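Local coordinates for bilirubin-inducible fluorescent protein UnaG (PDB 4I3C), which binds unconjugated bilirubin with high affinity inside its beta-barrel and, once loaded, gives green fluorescence on excitation, at residues Lys4-Trp9 and Ile43-Gly48; Ile11-Asn16 and Val131-Arg136. The protein carries 1 engineered substitution. All coordinates share one frame; numbering follows the deposited sequence.

Contact 1: Lys4-Trp9 and Ile43-Gly48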
# COMPACT_ATOMS: atom_id res chain seq x y z
N LYS A 4 5.49 3.76 14.67
CA LYS A 4 6.67 3.92 13.83
C LYS A 4 6.28 4.14 12.37
O LYS A 4 7.03 4.75 11.61
CB LYS A 4 7.57 2.69 13.97
CG LYS A 4 7.37 1.62 12.91
CD LYS A 4 7.52 0.21 13.47
CE LYS A 4 8.75 0.06 14.35
NZ LYS A 4 10.00 0.36 13.61
N PHE A 5 5.10 3.67 11.98
CA PHE A 5 4.60 3.92 10.63
C PHE A 5 3.79 5.21 10.58
O PHE A 5 3.72 5.87 9.55
CB PHE A 5 3.75 2.74 10.14
CG PHE A 5 4.53 1.48 9.95
CD1 PHE A 5 4.91 1.06 8.70
CD2 PHE A 5 4.92 0.73 11.04
CE1 PHE A 5 5.65 -0.10 8.53
CE2 PHE A 5 5.65 -0.42 10.89
CZ PHE A 5 6.02 -0.83 9.63
N VAL A 6 3.21 5.57 11.72
CA VAL A 6 2.39 6.77 11.82
C VAL A 6 3.15 7.97 11.27
O VAL A 6 4.37 8.05 11.40
CB VAL A 6 2.03 7.08 13.29
CG1 VAL A 6 1.44 5.86 13.97
CG2 VAL A 6 3.26 7.58 14.05
N GLY A 7 2.43 8.90 10.66
CA GLY A 7 3.02 10.16 10.24
C GLY A 7 2.66 10.62 8.85
O GLY A 7 1.68 10.19 8.25
N THR A 8 3.49 11.53 8.33
CA THR A 8 3.35 12.02 6.97
C THR A 8 4.41 11.35 6.11
O THR A 8 5.50 11.02 6.59
CB THR A 8 3.55 13.53 6.88
OG1 THR A 8 4.43 13.96 7.93
CG2 THR A 8 2.22 14.26 6.99
N TRP A 9 4.10 11.15 4.83
CA TRP A 9 5.00 10.43 3.95
C TRP A 9 4.88 10.90 2.52
O TRP A 9 3.98 11.65 2.17
CB TRP A 9 4.72 8.94 4.04
CG TRP A 9 5.02 8.38 5.40
CD1 TRP A 9 4.17 8.28 6.45
CD2 TRP A 9 6.28 7.87 5.85
NE1 TRP A 9 4.81 7.72 7.53
CE2 TRP A 9 6.10 7.46 7.19
CE3 TRP A 9 7.53 7.71 5.25
CZ2 TRP A 9 7.14 6.90 7.93
CZ3 TRP A 9 8.54 7.16 6.00
CH2 TRP A 9 8.34 6.76 7.32
N ILE A 43 -0.56 8.67 7.64
CA ILE A 43 -0.82 7.49 8.44
C ILE A 43 -0.89 7.81 9.93
O ILE A 43 -0.14 8.64 10.43
CB ILE A 43 0.21 6.36 8.17
CG1 ILE A 43 1.61 6.91 7.90
CG2 ILE A 43 -0.17 5.56 6.95
CD1 ILE A 43 2.49 5.88 7.18
N SER A 44 -1.83 7.17 10.61
CA SER A 44 -2.01 7.30 12.04
C SER A 44 -2.84 6.11 12.52
O SER A 44 -3.25 5.27 11.72
CB SER A 44 -2.69 8.63 12.40
OG SER A 44 -3.75 8.95 11.50
N GLN A 45 -3.10 6.02 13.83
CA GLN A 45 -3.77 4.85 14.37
C GLN A 45 -4.32 5.11 15.76
O GLN A 45 -4.07 6.16 16.36
CB GLN A 45 -2.79 3.68 14.42
CG GLN A 45 -1.70 3.82 15.48
CD GLN A 45 -2.11 3.25 16.83
OE1 GLN A 45 -3.24 2.82 17.01
NE2 GLN A 45 -1.17 3.24 17.77
N LYS A 46 -5.09 4.15 16.28
CA LYS A 46 -5.66 4.27 17.62
C LYS A 46 -5.66 2.96 18.39
O LYS A 46 -6.31 1.99 17.99
CB LYS A 46 -7.10 4.81 17.53
CG LYS A 46 -7.42 5.78 18.64
CD LYS A 46 -8.89 6.13 18.66
CE LYS A 46 -9.16 7.28 19.61
NZ LYS A 46 -9.91 6.83 20.81
N ASP A 47 -4.92 2.93 19.50
CA ASP A 47 -4.84 1.78 20.39
C ASP A 47 -4.07 0.60 19.78
O ASP A 47 -4.28 -0.55 20.16
CB ASP A 47 -6.23 1.34 20.84
CG ASP A 47 -6.91 2.37 21.72
OD1 ASP A 47 -6.25 2.90 22.64
OD2 ASP A 47 -8.10 2.66 21.49
N GLY A 48 -3.18 0.90 18.84
CA GLY A 48 -2.28 -0.08 18.27
C GLY A 48 -2.98 -1.30 17.71
O GLY A 48 -2.39 -2.37 17.57
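This contact belongs to the ten-stranded antiparallel beta-barrel of the fatty-acid binding protein family, at the start of its first strand. Gly7, on strand 7-15, pairs with Ile43 of strand 40-45 as an antiparallel hydrogen-bonded pair. Gly7 N gives a nearly straight bond to Ile43 O, 2.6 Å long. Ile43 N returns a bond of 2.8 Å to Gly7 O. The CA of Val6 adds a CA-H...O contact to the same Ile43 O, at 3.4 Å. One carbonyl oxygen therefore meets two consecutive residues of segment 4-9.

The side chain of Ile43 points to the barrel interior and touches the bound bilirubin. It crosses the Trp9 ring at a slant and lies beside the backbone of Phe5. Its CD1 is modelled too close to both, so the exact fit there is doubtful. Around this group, Leu119 of strand 118-125 touches Phe5, Trp9 and Ile43. Phe5 also rests on Arg112, a bilirubin-binding residue. Strand 50-56 continues the sheet beyond strand 40-45, and its Val53 packs on Ile43.

Farther along, Val6 also meets Gln45, and the two side chains cross at an angle. CG1 of Val6 lies beside its own backbone N, chi1 -51°, and comes to 4.0 Å from Gln45 CG. On its other flank Gln45 touches Met51 of strand 50-56, and it also reaches Val2 and Glu3 near the N-terminus. The Gln45 chain is bent at chi2, 89°, and turns its amide toward the turn that follows. There Gln45 OE1 accepts a hydrogen bond from Gly48 N at 2.7 Å.

Contact 2: Ile11-Asn16 and Val131-Arg136. With BLR (3-[5-[(Z)-(4-ethenyl-3-methyl-5-oxidanylidene-pyrrol-2-ylidene)methyl]-2-[[5-[(Z)-(3-ethenyl-4-methyl-5-oxidanylidene-pyrrol-2-ylidene)methyl]-3-(3-hydroxy-3-oxopropyl)-4-methyl-1H-pyrrol-2-yl]methyl]-4-methyl-1H-pyrrol-3-yl]propanoic acid), chain C.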
# COMPACT_ATOMS: atom_id res chain seq x y z
N ILE A 11 6.39 9.70 -1.69
CA ILE A 11 7.14 8.79 -2.54
C ILE A 11 8.59 9.26 -2.65
O ILE A 11 8.88 10.44 -2.50
CB ILE A 11 6.56 8.73 -3.95
CG1 ILE A 11 7.00 7.44 -4.65
CG2 ILE A 11 6.99 9.94 -4.76
CD1 ILE A 11 6.52 6.17 -3.97
N ALA A 12 9.48 8.31 -2.91
CA ALA A 12 10.89 8.62 -3.10
C ALA A 12 11.45 7.78 -4.23
O ALA A 12 12.11 8.31 -5.13
CB ALA A 12 11.66 8.39 -1.81
N ASP A 13 11.19 6.48 -4.20
CA ASP A 13 11.67 5.60 -5.27
C ASP A 13 10.79 4.36 -5.45
O ASP A 13 10.33 3.77 -4.47
CB ASP A 13 13.11 5.17 -4.99
CG ASP A 13 14.00 5.30 -6.21
OD1 ASP A 13 13.48 5.25 -7.34
OD2 ASP A 13 15.23 5.44 -6.03
N SER A 14 10.58 3.96 -6.70
CA SER A 14 9.73 2.82 -7.03
C SER A 14 10.40 1.96 -8.11
O SER A 14 11.24 2.44 -8.87
CB SER A 14 8.35 3.28 -7.52
OG SER A 14 7.65 2.22 -8.15
N HIS A 15 10.01 0.70 -8.18
CA HIS A 15 10.60 -0.21 -9.15
C HIS A 15 9.75 -1.46 -9.39
O HIS A 15 9.50 -2.23 -8.46
CB HIS A 15 11.98 -0.65 -8.69
CG HIS A 15 12.42 -1.95 -9.29
ND1 HIS A 15 12.88 -2.05 -10.59
CD2 HIS A 15 12.44 -3.20 -8.78
CE1 HIS A 15 13.18 -3.31 -10.84
NE2 HIS A 15 12.93 -4.03 -9.77
N ASN A 16 9.33 -1.64 -10.64
CA ASN A 16 8.58 -2.82 -11.05
C ASN A 16 7.17 -2.76 -10.49
O ASN A 16 6.61 -3.75 -10.04
CB ASN A 16 9.30 -4.10 -10.59
CG ASN A 16 8.72 -5.35 -11.22
OD1 ASN A 16 7.64 -5.31 -11.79
ND2 ASN A 16 9.43 -6.46 -11.13
N VAL A 131 8.85 -2.82 -5.60
CA VAL A 131 9.33 -2.13 -4.41
C VAL A 131 9.12 -0.62 -4.52
O VAL A 131 9.38 -0.03 -5.58
CB VAL A 131 10.83 -2.41 -4.16
CG1 VAL A 131 11.68 -1.18 -4.49
CG2 VAL A 131 11.04 -2.84 -2.72
N ARG A 132 8.64 -0.01 -3.45
CA ARG A 132 8.65 1.44 -3.36
C ARG A 132 9.17 1.91 -2.00
O ARG A 132 9.17 1.16 -1.02
CB ARG A 132 7.26 2.02 -3.62
CG ARG A 132 6.15 1.00 -3.80
CD ARG A 132 4.82 1.72 -3.96
NE ARG A 132 4.87 2.69 -5.05
CZ ARG A 132 3.82 3.40 -5.47
NH1 ARG A 132 2.65 3.24 -4.90
NH2 ARG A 132 3.95 4.25 -6.47
N SER A 133 9.56 3.17 -1.97
CA SER A 133 10.28 3.73 -0.84
C SER A 133 9.77 5.15 -0.62
O SER A 133 9.79 5.96 -1.55
CB SER A 133 11.78 3.77 -1.16
OG SER A 133 12.04 4.65 -2.24
N TYR A 134 9.32 5.43 0.59
CA TYR A 134 8.79 6.75 0.92
C TYR A 134 9.64 7.41 1.98
O TYR A 134 10.26 6.74 2.80
CB TYR A 134 7.36 6.65 1.46
CG TYR A 134 6.32 6.15 0.48
CD1 TYR A 134 5.22 6.93 0.15
CD2 TYR A 134 6.44 4.90 -0.11
CE1 TYR A 134 4.27 6.47 -0.73
CE2 TYR A 134 5.49 4.44 -1.00
CZ TYR A 134 4.41 5.23 -1.31
OH TYR A 134 3.46 4.77 -2.20
N ARG A 135 9.66 8.73 1.96
CA ARG A 135 10.28 9.49 3.02
C ARG A 135 9.22 10.40 3.62
O ARG A 135 8.27 10.80 2.94
CB ARG A 135 11.43 10.33 2.46
CG ARG A 135 11.08 11.80 2.30
CD ARG A 135 12.31 12.67 2.27
NE ARG A 135 12.78 12.92 0.91
CZ ARG A 135 12.66 14.07 0.27
NH1 ARG A 135 12.10 15.13 0.84
NH2 ARG A 135 13.13 14.18 -0.97
N ARG A 136 9.37 10.72 4.90
CA ARG A 136 8.50 11.69 5.54
C ARG A 136 8.63 13.04 4.87
O ARG A 136 9.69 13.39 4.39
CB ARG A 136 8.87 11.84 7.01
CG ARG A 136 8.25 10.80 7.90
CD ARG A 136 8.81 10.89 9.30
NE ARG A 136 8.56 9.66 10.04
CZ ARG A 136 7.43 9.37 10.66
NH1 ARG A 136 6.42 10.22 10.65
NH2 ARG A 136 7.30 8.22 11.30
CHA BLR C . -1.48 3.60 -2.70
NA BLR C . -1.61 2.62 -0.39
C1A BLR C . -2.21 3.04 -1.53
C2A BLR C . -3.57 2.83 -1.41
C3A BLR C . -3.78 2.28 -0.16
C4A BLR C . -2.56 2.16 0.46
CMA BLR C . -5.09 1.90 0.44
CAA BLR C . -4.60 3.16 -2.44
CBA BLR C . -4.26 2.47 -3.72
CGA BLR C . -5.44 2.26 -4.61
O1A BLR C . -6.02 3.24 -5.15
O2A BLR C . -5.83 1.08 -4.84
CHB BLR C . -2.34 1.61 1.84
NB BLR C . 0.00 2.53 2.12
C1B BLR C . -1.24 1.92 2.59
C2B BLR C . -1.10 1.69 3.92
C3B BLR C . -0.02 2.05 4.39
C4B BLR C . 0.94 2.66 3.39
CMB BLR C . -2.17 1.07 4.75
OB BLR C . 2.07 3.11 3.52
CAB BLR C . 0.33 1.90 5.83
CBB BLR C . 0.85 0.73 6.28
NC BLR C . -2.22 4.42 -7.62
C1C BLR C . -3.06 5.25 -8.69
C2C BLR C . -3.55 4.07 -9.50
C3C BLR C . -3.17 2.97 -9.10
C4C BLR C . -2.38 3.02 -8.00
CMC BLR C . -4.42 4.23 -10.68
OC BLR C . -3.25 6.45 -8.80
CAC BLR C . -3.54 1.70 -9.76
CBC BLR C . -3.04 1.43 -10.99
CHD BLR C . -1.83 1.95 -7.36
ND BLR C . -1.78 3.12 -5.14
C1D BLR C . -1.57 2.03 -5.90
C2D BLR C . -1.02 0.93 -5.03
C3D BLR C . -0.93 1.40 -3.79
C4D BLR C . -1.39 2.78 -3.79
CMD BLR C . -0.64 -0.43 -5.49
CAD BLR C . -0.43 0.64 -2.60
CBD BLR C . 1.04 0.41 -2.71
CGD BLR C . 1.77 1.50 -2.00
O1D BLR C . 1.96 2.61 -2.58
O2D BLR C . 2.21 1.33 -0.83
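Ile11 meets Tyr134 and Arg132 on the bilirubin side of two neighbouring antiparallel strands in the fatty-acid binding protein barrel, where the first strand pairs with the last. The apolar part is a CH-pi contact. CD1 of Ile11 sits over one face of the Tyr134 ring, 3.8 Å from the centroid and shifted toward the rim. CG1 is anti to the backbone N of Ile11, chi1 -159°, which carries CD1 across to the ring. Ile11 CD1 also lies over one face of the Arg132 guanidinium, 4.0 Å from Arg132 NE.

Two side chains of strand 128-135 bond to the ligand. O1D of a bilirubin propionate accepts from Arg132 NH1 at 2.5 Å and from Tyr134 OH at 2.7 Å. This oxygen lies at the edge of both flat groups, near their planes. A bend at chi3 of Arg132, 55°, helps bring NH1 to the propionate oxygen. The positive guanidinium probably favours the ionised form of this acid.

The backbone pairing contains a beta bulge: the register shifts by one between Ile11 and Asp13. Ser133 O accepts from Asp13 N at 3.0 Å, and weakly from Ala12 N. Ser133 OG gives a bond of 2.9 Å to Asp13 O, which also takes a weak bond from Ser133 N. His15 and Val131 form a two-bond pair farther along. Between this pair and Asp13-Ser133, Ser14 and Arg132 make a non-hydrogen-bonded pair facing the same side as the ligand.

Strand 118-125 flanks strand 128-135 on its other edge, with backbone bonds to Arg132 and Tyr134. Ile11 and Tyr134 both touch Pro39 in the loop before strand 40-45, and Ser14 OG bonds to Asp35 at the end of helix 28-35.

How the contacts relate
Strand 7-15 takes part in both contacts: its start pairs with strand 40-45 in contact 1, and its far half with strand 128-135 in contact 2. Each contact is partly buried, with its inner side chains near bilirubin and its outer ones more exposed. Contact 1 is short, with a single paired position and an apolar approach to the ligand through Ile43. Contact 2 buries more surface, runs through a bulge, and meets a propionate with polar groups. Arg136 joins them: its NH2 lies 2.9 Å from Val6 O, a probable hydrogen bond, and its CG packs near Thr8 O. Trp9 of contact 1 also touches Tyr134 of contact 2.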